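Capsid protein (Bocavirus gorilla/GBoV1/2009, PDB 7LNK) forms the T=1 icosahedral capsid of a parvovirus, sixty copies of the chain assembling into the protein shell. Local coordinates at residues T178-E181 with K182-Y186; A317-D320 with L321-L325; T300-A303 with G304-S307; T456-W459 with R460-R464. One frame throughout, in Å; residues are numbered along the deposited sequence.

Contact 1: T178-E181 with K182-Y186; sequences TATE and KAILY
Lys182 N reaches back four residues to Thr178 O at 3.1 Å, the first of a run of backbone bonds that winds this short helix. Ala183 N meets Ala179 O at 3.2 Å, and Leu185 N meets Glu181 O at 3.1 Å. Ile184 N is less well placed: its N-H lies between Thr180 O and Glu181 O and makes a weak bond to each. The compact side belongs to Thr180, Glu181, Ile184 and Leu185. The Thr180 and Ile184 side chains cross obliquely, CG2 of Thr180 meeting CD1 of Ile184 at 4.1 Å, and Leu346 of a neighbouring subunit packs against both. Glu181 is buried, its chain extended beyond CG; OE2 accepts from Tyr297 N and OE1, weakly, from Asp171 N, while the side chain also lies on Leu170 and Val296. The looser side holds the exposed Ala179 and the partly exposed Lys182. In the lysine, a bend at chi3 (-66°) brings Lys182 CE back to Thr178 O, 3.4 Å away, the same carbonyl that its backbone N bonds. Lys182 also packs on Ile472 of a second neighbouring subunit. At the start, Thr178 OG1 accepts from Glu181 N at 3.2 Å, nearly straight at 164°, and also bonds Gly295 O, so the hydroxyl ties the helix start to Gly295. Together these features are a classic threonine N-cap with the first turns of an alpha helix, here helix 179-186 of the capsid protein.

Contact 2: A317-D320 with L321-L325; sequences APTD and LEYKL
Pro318 puts its ring carbon CB against CG of Lys324 at 3.7 Å and against CB of Tyr323 at 3.8 Å. The proline ring and the lysine chain cross at about a right angle, and this small apolar patch lies where the start of the turn meets its end. Thr319, next along, sends its hydroxyl to the rim of the Tyr323 ring: Thr319 OG1 lies near the ring plane, 3.2 Å from Tyr323 CE2. Asp320 then does most of the polar work. Its OD2 accepts from Glu322 N at 3.0 Å with a straight N-H (163°), the donor arriving from above the carboxylate plane; a side-chain oxygen bonded to the N two residues on makes this an Asx turn. It leads directly into the 3-10 segment 321-323, in a region consistent with the long GH loop of parvovirus capsid proteins. The carbonyl takes part as well, Asp320 O receiving Tyr323 N at 3.2 Å. With CG anti to the backbone N (chi1 -177°), the Asp320 carboxylate lies beside the start of the Glu322 side chain, whose CG is 3.1 Å from Asp320 OD2. The two carboxylates are turned almost perpendicular, Asp320 OD2 3.9 Å from Glu322 OE1. Arg244 of a neighbouring subunit probably offsets this pairing of like charges: its NH2 forms a salt bridge with Asp320 OD2, and its backbone N bonds Glu322 OE2.

Contact 3: T300-A303 with G304-S307; sequences TGAA and GYGS
Tyr305 and Ala302 meet twice, once through backbone and once through the ring. Among the polar contacts, Tyr305 N gives a weak bond to Ala302 O at 3.4 Å, the N-H well off the straight line. Thr300 OG1 likewise bonds weakly to Gly301 O within its own segment. The Ala302-Tyr305 bond closes a type II beta turn. Its third position is Gly304, whose phi of 104° lies where a residue without a side chain sits easily, and the turn feeds straight into strand 306-308. That strand pairs antiparallel with 287-291, Ser307 bonding Val289, and the turn lies at the end of the connection between the two strands. The remaining contacts are made by the tyrosine ring. With CG set between the backbone N and the carbonyl carbon (chi1 63°), the ring folds back against Gly301 and Ala302. Ala302 O stands 3.8 Å above one face of it, over the centre. On the same side, Ala302 CA is 3.5 Å from Tyr305 CE2. Gly301 O approaches obliquely, 3.1 Å from Tyr305 CE2. At the edge of the ring, Thr300 OG1 is 4.2 Å from Tyr305 CD2. Apolar touch is light: Ala302 CB is 4.3 Å from Tyr305 CZ. Elsewhere the ring packs on Cys290, Leu164 and Ile298, and Ala303 packs on Met288 and Ser282. The phenol OH reaches a different chain, bonding the hydroxyl of Tyr355 of a neighbouring subunit.

Contact 4: T456-W459 with R460-R464; sequences TKNW and RPERR
Glu462 OE2 gathers several groups: Asn458 ND2 bonds it weakly at 3.4 Å, the backbone N of Asn507 adds another weak bond, and Thr456 OG1 stands 3.8 Å away, its side chain coming from the opposite direction. The other carboxylate oxygen, Glu462 OE1, takes a salt bridge from Arg464 NH2 at 2.9 Å, with the oxygen in the guanidinium plane and the arginine on its anti side. With a firm bond at OE1 and weak ones at OE2, the carboxylate's rotation is probably restricted. Asn458 bridges the turn. With its CG anti to the backbone N (chi1 -172°), it lies alongside Arg460 and points the same way; its amide is turned 28° from the carboxylate plane. Asn458 OD1 receives a weak, long bond from Arg460 N at 3.5 Å and a firmer one from Phe190 N of a neighbouring subunit. Just before, Thr456 OG1 accepts from Asn458 N at 3.0 Å, an ST turn that sets the asparagine in place. Outward, the extended Arg460 sends NH1 to Leu185 O of that same neighbour, and Trp459 NE1 bonds Tyr490 OH of a second one. Without helix or strand of its own, this loop runs on from strand 437-453 toward strand 472-473, and the carbonyl of Glu462 meets Gln80 on helix 76-85 of that second subunit.

How the contacts relate
From the N terminus the order is contact 1, contact 3, contact 2, contact 4; each is a local stretch that ends before the next begins, so none nests in or crosses another. Contact 1 starts helix 179-186. Contact 3 lies some 18 Å away, centre to centre, and returns the chain to strand 306-308; contact 2 follows in the loop to strand 326-328, its centre about 23 Å from that of contact 3. These three all touch the same neighbouring subunit. Contact 4, after strand 437-453, sits on the opposite side of the chain's centre from contacts 1 and 3. Yet in the capsid, contact 1 of one chain meets contact 4 of another, through Leu185 and Arg460.

Contact 1: T178-E181 with K182-Y186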
loop_
_atom_site.group_PDB
_atom_site.type_symbol
_atom_site.label_atom_id
_atom_site.label_comp_id
_atom_site.label_asym_id
_atom_site.label_seq_id
_atom_site.Cartn_x
_atom_site.Cartn_y
_atom_site.Cartn_z
ATOM N N THR A 178 -117.185 -39.707 -6.587
ATOM C CA THR A 178 -116.610 -40.544 -7.620
ATOM C C THR A 178 -115.157 -40.860 -7.288
ATOM O O THR A 178 -114.593 -40.367 -6.313
ATOM C CB THR A 178 -116.705 -39.860 -8.982
ATOM O OG1 THR A 178 -115.993 -38.621 -8.946
ATOM C CG2 THR A 178 -118.146 -39.579 -9.328
ATOM N N ALA A 179 -114.540 -41.681 -8.133
ATOM C CA ALA A 179 -113.148 -42.039 -7.902
ATOM C C ALA A 179 -112.232 -40.869 -8.215
ATOM O O ALA A 179 -111.169 -40.719 -7.606
ATOM C CB ALA A 179 -112.773 -43.257 -8.742
ATOM N N THR A 180 -112.634 -40.025 -9.162
ATOM C CA THR A 180 -111.800 -38.894 -9.539
ATOM C C THR A 180 -111.910 -37.769 -8.525
ATOM O O THR A 180 -110.907 -37.139 -8.178
ATOM C CB THR A 180 -112.185 -38.410 -10.932
ATOM O OG1 THR A 180 -111.991 -39.474 -11.867
ATOM C CG2 THR A 180 -111.327 -37.234 -11.343
ATOM N N GLU A 181 -113.119 -37.502 -8.029
ATOM C CA GLU A 181 -113.263 -36.465 -7.015
ATOM C C GLU A 181 -112.547 -36.842 -5.729
ATOM O O GLU A 181 -111.919 -35.989 -5.096
ATOM C CB GLU A 181 -114.732 -36.175 -6.733
ATOM C CG GLU A 181 -115.452 -35.476 -7.853
ATOM C CD GLU A 181 -116.875 -35.150 -7.495
ATOM O OE1 GLU A 181 -117.366 -35.686 -6.486
ATOM O OE2 GLU A 181 -117.487 -34.315 -8.188
ATOM N N LYS A 182 -112.640 -38.106 -5.318
ATOM C CA LYS A 182 -111.926 -38.528 -4.120
ATOM C C LYS A 182 -110.424 -38.411 -4.310
ATOM O O LYS A 182 -109.706 -38.035 -3.381
ATOM C CB LYS A 182 -112.316 -39.953 -3.743
ATOM C CG LYS A 182 -113.717 -40.067 -3.201
ATOM C CD LYS A 182 -113.975 -41.437 -2.626
ATOM C CE LYS A 182 -113.948 -42.485 -3.707
ATOM N NZ LYS A 182 -114.316 -43.819 -3.178
ATOM N N ALA A 183 -109.936 -38.712 -5.510
ATOM C CA ALA A 183 -108.512 -38.581 -5.784
ATOM C C ALA A 183 -108.078 -37.127 -5.723
ATOM O O ALA A 183 -106.919 -36.822 -5.428
ATOM C CB ALA A 183 -108.188 -39.182 -7.148
ATOM N N ILE A 184 -108.997 -36.208 -6.002
ATOM C CA ILE A 184 -108.651 -34.794 -5.950
ATOM C C ILE A 184 -108.647 -34.295 -4.510
ATOM O O ILE A 184 -107.893 -33.382 -4.166
ATOM C CB ILE A 184 -109.591 -33.985 -6.860
ATOM C CG1 ILE A 184 -109.371 -34.393 -8.308
ATOM C CG2 ILE A 184 -109.300 -32.517 -6.781
ATOM C CD1 ILE A 184 -110.377 -33.817 -9.255
ATOM N N LEU A 185 -109.465 -34.889 -3.634
ATOM C CA LEU A 185 -109.304 -34.599 -2.209
ATOM C C LEU A 185 -108.100 -35.301 -1.614
ATOM O O LEU A 185 -107.358 -34.696 -0.836
ATOM C CB LEU A 185 -110.532 -34.967 -1.388
ATOM C CG LEU A 185 -111.755 -34.082 -1.381
ATOM C CD1 LEU A 185 -112.776 -34.750 -0.530
ATOM C CD2 LEU A 185 -111.359 -32.771 -0.757
ATOM N N TYR A 186 -107.909 -36.584 -1.926
ATOM C CA TYR A 186 -106.814 -37.319 -1.306
ATOM C C TYR A 186 -105.509 -36.561 -1.436
ATOM O O TYR A 186 -104.660 -36.615 -0.544
ATOM C CB TYR A 186 -106.677 -38.718 -1.893
ATOM C CG TYR A 186 -107.817 -39.633 -1.558
ATOM C CD1 TYR A 186 -108.438 -39.564 -0.328
ATOM C CD2 TYR A 186 -108.225 -40.613 -2.439
ATOM C CE1 TYR A 186 -109.466 -40.402 -0.009
ATOM C CE2 TYR A 186 -109.251 -41.462 -2.124
ATOM C CZ TYR A 186 -109.866 -41.351 -0.904
ATOM O OH TYR A 186 -110.893 -42.197 -0.575
#

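Contact 2: A317-D320 with L321-L325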
loop_
_atom_site.group_PDB
_atom_site.type_symbol
_atom_site.label_atom_id
_atom_site.label_comp_id
_atom_site.label_asym_id
_atom_site.label_seq_id
_atom_site.Cartn_x
_atom_site.Cartn_y
_atom_site.Cartn_z
ATOM N N ALA A 317 -112.694 -1.508 -27.781
ATOM C CA ALA A 317 -113.593 -0.538 -27.186
ATOM C C ALA A 317 -114.781 -1.251 -26.563
ATOM O O ALA A 317 -115.486 -1.989 -27.260
ATOM C CB ALA A 317 -114.075 0.454 -28.239
ATOM N N PRO A 318 -115.035 -1.072 -25.269
ATOM C CA PRO A 318 -116.192 -1.727 -24.661
ATOM C C PRO A 318 -117.473 -1.285 -25.347
ATOM O O PRO A 318 -117.734 -0.093 -25.505
ATOM C CB PRO A 318 -116.134 -1.253 -23.206
ATOM C CG PRO A 318 -114.708 -0.944 -22.979
ATOM C CD PRO A 318 -114.230 -0.354 -24.269
ATOM N N THR A 319 -118.274 -2.260 -25.750
ATOM C CA THR A 319 -119.546 -1.998 -26.400
ATOM C C THR A 319 -120.692 -1.914 -25.410
ATOM O O THR A 319 -121.822 -1.625 -25.812
ATOM C CB THR A 319 -119.840 -3.081 -27.437
ATOM O OG1 THR A 319 -119.853 -4.361 -26.798
ATOM C CG2 THR A 319 -118.781 -3.077 -28.518
ATOM N N ASP A 320 -120.426 -2.155 -24.131
ATOM C CA ASP A 320 -121.451 -2.130 -23.106
ATOM C C ASP A 320 -120.785 -1.814 -21.779
ATOM O O ASP A 320 -119.568 -1.939 -21.629
ATOM C CB ASP A 320 -122.208 -3.460 -23.038
ATOM C CG ASP A 320 -123.329 -3.443 -22.020
ATOM O OD1 ASP A 320 -124.310 -2.698 -22.217
ATOM O OD2 ASP A 320 -123.225 -4.168 -21.015
ATOM N N LEU A 321 -121.598 -1.398 -20.810
ATOM C CA LEU A 321 -121.053 -1.019 -19.515
ATOM C C LEU A 321 -120.514 -2.243 -18.782
ATOM O O LEU A 321 -119.640 -2.121 -17.919
ATOM C CB LEU A 321 -122.132 -0.321 -18.690
ATOM C CG LEU A 321 -121.723 0.537 -17.494
ATOM C CD1 LEU A 321 -122.771 1.596 -17.290
ATOM C CD2 LEU A 321 -121.519 -0.218 -16.230
ATOM N N GLU A 322 -121.020 -3.434 -19.120
ATOM C CA GLU A 322 -120.532 -4.655 -18.484
ATOM C C GLU A 322 -119.057 -4.877 -18.758
ATOM O O GLU A 322 -118.362 -5.526 -17.971
ATOM C CB GLU A 322 -121.315 -5.873 -18.966
ATOM C CG GLU A 322 -122.748 -5.963 -18.521
ATOM C CD GLU A 322 -123.418 -7.210 -19.043
ATOM O OE1 GLU A 322 -122.828 -7.880 -19.912
ATOM O OE2 GLU A 322 -124.521 -7.540 -18.571
ATOM N N TYR A 323 -118.565 -4.369 -19.878
ATOM C CA TYR A 323 -117.203 -4.667 -20.281
ATOM C C TYR A 323 -116.205 -3.682 -19.707
ATOM O O TYR A 323 -114.998 -3.878 -19.871
ATOM C CB TYR A 323 -117.113 -4.671 -21.801
ATOM C CG TYR A 323 -118.054 -5.659 -22.433
ATOM C CD1 TYR A 323 -118.275 -6.896 -21.860
ATOM C CD2 TYR A 323 -118.727 -5.350 -23.598
ATOM C CE1 TYR A 323 -119.138 -7.794 -22.428
ATOM C CE2 TYR A 323 -119.590 -6.243 -24.174
ATOM C CZ TYR A 323 -119.793 -7.464 -23.586
ATOM O OH TYR A 323 -120.657 -8.360 -24.163
ATOM N N LYS A 324 -116.681 -2.636 -19.046
ATOM C CA LYS A 324 -115.814 -1.597 -18.529
ATOM C C LYS A 324 -115.332 -1.944 -17.130
ATOM O O LYS A 324 -116.065 -2.512 -16.320
ATOM C CB LYS A 324 -116.548 -0.261 -18.511
ATOM C CG LYS A 324 -116.891 0.273 -19.880
ATOM C CD LYS A 324 -117.544 1.630 -19.775
ATOM C CE LYS A 324 -117.749 2.262 -21.135
ATOM N NZ LYS A 324 -118.877 1.653 -21.871
ATOM N N LEU A 325 -114.077 -1.607 -16.861
ATOM C CA LEU A 325 -113.516 -1.737 -15.527
ATOM C C LEU A 325 -114.269 -0.814 -14.581
ATOM O O LEU A 325 -114.521 0.346 -14.909
ATOM C CB LEU A 325 -112.035 -1.379 -15.553
ATOM C CG LEU A 325 -111.158 -1.645 -14.337
ATOM C CD1 LEU A 325 -111.646 -2.864 -13.607
ATOM C CD2 LEU A 325 -109.743 -1.860 -14.795
#

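Contact 3: T300-A303 with G304-S307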
loop_
_atom_site.group_PDB
_atom_site.type_symbol
_atom_site.label_atom_id
_atom_site.label_comp_id
_atom_site.label_asym_id
_atom_site.label_seq_id
_atom_site.Cartn_x
_atom_site.Cartn_y
_atom_site.Cartn_z
ATOM N N THR A 300 -123.686 -28.441 -11.122
ATOM C CA THR A 300 -123.902 -27.008 -11.258
ATOM C C THR A 300 -123.642 -26.582 -12.697
ATOM O O THR A 300 -123.367 -27.403 -13.576
ATOM C CB THR A 300 -123.003 -26.216 -10.300
ATOM O OG1 THR A 300 -121.631 -26.515 -10.572
ATOM C CG2 THR A 300 -123.311 -26.577 -8.870
ATOM N N GLY A 301 -123.749 -25.278 -12.936
ATOM C CA GLY A 301 -123.387 -24.696 -14.207
ATOM C C GLY A 301 -121.920 -24.329 -14.247
ATOM O O GLY A 301 -121.146 -24.630 -13.339
ATOM N N ALA A 302 -121.537 -23.653 -15.329
ATOM C CA ALA A 302 -120.130 -23.329 -15.545
ATOM C C ALA A 302 -119.560 -22.538 -14.379
ATOM O O ALA A 302 -118.421 -22.760 -13.956
ATOM C CB ALA A 302 -119.961 -22.557 -16.849
ATOM N N ALA A 303 -120.338 -21.607 -13.845
ATOM C CA ALA A 303 -119.926 -20.923 -12.632
ATOM C C ALA A 303 -119.898 -21.909 -11.475
ATOM O O ALA A 303 -120.854 -22.654 -11.246
ATOM C CB ALA A 303 -120.869 -19.765 -12.324
ATOM N N GLY A 304 -118.800 -21.907 -10.743
ATOM C CA GLY A 304 -118.610 -22.776 -9.615
ATOM C C GLY A 304 -117.693 -23.955 -9.856
ATOM O O GLY A 304 -117.144 -24.487 -8.887
ATOM N N TYR A 305 -117.523 -24.403 -11.095
ATOM C CA TYR A 305 -116.293 -25.091 -11.460
ATOM C C TYR A 305 -115.313 -24.196 -12.210
ATOM O O TYR A 305 -114.284 -24.683 -12.683
ATOM C CB TYR A 305 -116.569 -26.411 -12.194
ATOM C CG TYR A 305 -117.273 -26.412 -13.518
ATOM C CD1 TYR A 305 -116.563 -26.349 -14.699
ATOM C CD2 TYR A 305 -118.641 -26.569 -13.588
ATOM C CE1 TYR A 305 -117.200 -26.392 -15.909
ATOM C CE2 TYR A 305 -119.286 -26.615 -14.792
ATOM C CZ TYR A 305 -118.564 -26.523 -15.951
ATOM O OH TYR A 305 -119.214 -26.564 -17.157
ATOM N N GLY A 306 -115.612 -22.904 -12.353
ATOM C CA GLY A 306 -114.706 -22.010 -13.045
ATOM C C GLY A 306 -114.727 -20.602 -12.488
ATOM O O GLY A 306 -115.557 -20.248 -11.651
ATOM N N SER A 307 -113.781 -19.799 -12.968
ATOM C CA SER A 307 -113.587 -18.427 -12.522
ATOM C C SER A 307 -113.970 -17.455 -13.627
ATOM O O SER A 307 -113.711 -17.705 -14.805
ATOM C CB SER A 307 -112.138 -18.176 -12.112
ATOM O OG SER A 307 -111.787 -18.939 -10.976
#

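Contact 4: T456-W459 with R460-R464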
loop_
_atom_site.group_PDB
_atom_site.type_symbol
_atom_site.label_atom_id
_atom_site.label_comp_id
_atom_site.label_asym_id
_atom_site.label_seq_id
_atom_site.Cartn_x
_atom_site.Cartn_y
_atom_site.Cartn_z
ATOM N N THR A 456 -90.521 15.678 -26.574
ATOM C CA THR A 456 -91.455 15.766 -27.684
ATOM C C THR A 456 -91.070 16.899 -28.617
ATOM O O THR A 456 -90.623 17.961 -28.178
ATOM C CB THR A 456 -92.898 15.949 -27.187
ATOM O OG1 THR A 456 -93.800 15.868 -28.294
ATOM C CG2 THR A 456 -93.080 17.269 -26.498
ATOM N N LYS A 457 -91.215 16.652 -29.912
ATOM C CA LYS A 457 -91.100 17.693 -30.916
ATOM C C LYS A 457 -92.451 18.282 -31.264
ATOM O O LYS A 457 -92.540 19.105 -32.176
ATOM C CB LYS A 457 -90.430 17.157 -32.181
ATOM C CG LYS A 457 -89.080 16.535 -31.949
ATOM C CD LYS A 457 -88.125 17.464 -31.243
ATOM C CE LYS A 457 -87.598 18.544 -32.136
ATOM N NZ LYS A 457 -86.558 19.337 -31.433
ATOM N N ASN A 458 -93.503 17.846 -30.584
ATOM C CA ASN A 458 -94.815 18.445 -30.754
ATOM C C ASN A 458 -94.758 19.932 -30.456
ATOM O O ASN A 458 -94.198 20.353 -29.444
ATOM C CB ASN A 458 -95.824 17.764 -29.841
ATOM C CG ASN A 458 -97.230 18.200 -30.117
ATOM O OD1 ASN A 458 -97.561 18.571 -31.233
ATOM N ND2 ASN A 458 -98.072 18.153 -29.103
ATOM N N TRP A 459 -95.329 20.726 -31.355
ATOM C CA TRP A 459 -95.345 22.168 -31.173
ATOM C C TRP A 459 -96.400 22.572 -30.168
ATOM O O TRP A 459 -96.194 23.477 -29.357
ATOM C CB TRP A 459 -95.620 22.843 -32.510
ATOM C CG TRP A 459 -95.718 24.314 -32.443
ATOM C CD1 TRP A 459 -96.849 25.056 -32.463
ATOM C CD2 TRP A 459 -94.632 25.231 -32.383
ATOM N NE1 TRP A 459 -96.541 26.384 -32.400
ATOM C CE2 TRP A 459 -95.181 26.518 -32.354
ATOM C CE3 TRP A 459 -93.247 25.087 -32.348
ATOM C CZ2 TRP A 459 -94.397 27.653 -32.288
ATOM C CZ3 TRP A 459 -92.474 26.209 -32.284
ATOM C CH2 TRP A 459 -93.048 27.478 -32.253
ATOM N N ARG A 460 -97.518 21.884 -30.195
ATOM C CA ARG A 460 -98.744 22.339 -29.588
ATOM C C ARG A 460 -98.799 21.874 -28.134
ATOM O O ARG A 460 -98.111 20.931 -27.749
ATOM C CB ARG A 460 -99.898 21.780 -30.405
ATOM C CG ARG A 460 -101.174 22.280 -29.955
ATOM C CD ARG A 460 -102.330 21.606 -30.499
ATOM N NE ARG A 460 -103.429 22.200 -29.781
ATOM C CZ ARG A 460 -104.672 21.800 -29.880
ATOM N NH1 ARG A 460 -104.940 20.723 -30.593
ATOM N NH2 ARG A 460 -105.615 22.402 -29.171
ATOM N N PRO A 461 -99.584 22.532 -27.277
ATOM C CA PRO A 461 -99.742 22.026 -25.912
ATOM C C PRO A 461 -100.417 20.666 -25.867
ATOM O O PRO A 461 -101.123 20.259 -26.790
ATOM C CB PRO A 461 -100.614 23.090 -25.245
ATOM C CG PRO A 461 -100.312 24.301 -25.965
ATOM C CD PRO A 461 -100.122 23.896 -27.385
ATOM N N GLU A 462 -100.197 19.967 -24.763
ATOM C CA GLU A 462 -100.745 18.641 -24.552
ATOM C C GLU A 462 -101.607 18.620 -23.300
ATOM O O GLU A 462 -101.512 19.494 -22.437
ATOM C CB GLU A 462 -99.635 17.592 -24.442
ATOM C CG GLU A 462 -98.922 17.324 -25.743
ATOM C CD GLU A 462 -97.751 16.381 -25.595
ATOM O OE1 GLU A 462 -97.362 16.079 -24.450
ATOM O OE2 GLU A 462 -97.207 15.946 -26.625
ATOM N N ARG A 463 -102.469 17.613 -23.233
ATOM C CA ARG A 463 -103.317 17.418 -22.070
ATOM C C ARG A 463 -102.472 17.145 -20.839
ATOM O O ARG A 463 -101.421 16.514 -20.919
ATOM C CB ARG A 463 -104.266 16.254 -22.316
ATOM C CG ARG A 463 -105.200 15.951 -21.199
ATOM C CD ARG A 463 -106.098 14.808 -21.558
ATOM N NE ARG A 463 -107.026 14.514 -20.481
ATOM C CZ ARG A 463 -108.039 13.666 -20.581
ATOM N NH1 ARG A 463 -108.835 13.465 -19.544
ATOM N NH2 ARG A 463 -108.253 13.020 -21.714
ATOM N N ARG A 464 -102.929 17.643 -19.697
ATOM C CA ARG A 464 -102.319 17.355 -18.411
ATOM C C ARG A 464 -103.430 17.178 -17.393
ATOM O O ARG A 464 -104.562 17.605 -17.612
ATOM C CB ARG A 464 -101.350 18.464 -17.984
ATOM C CG ARG A 464 -100.190 18.650 -18.932
ATOM C CD ARG A 464 -99.230 17.497 -18.827
ATOM N NE ARG A 464 -98.112 17.603 -19.753
ATOM C CZ ARG A 464 -98.096 17.050 -20.958
ATOM N NH1 ARG A 464 -99.133 16.349 -21.376
ATOM N NH2 ARG A 464 -97.043 17.184 -21.744
#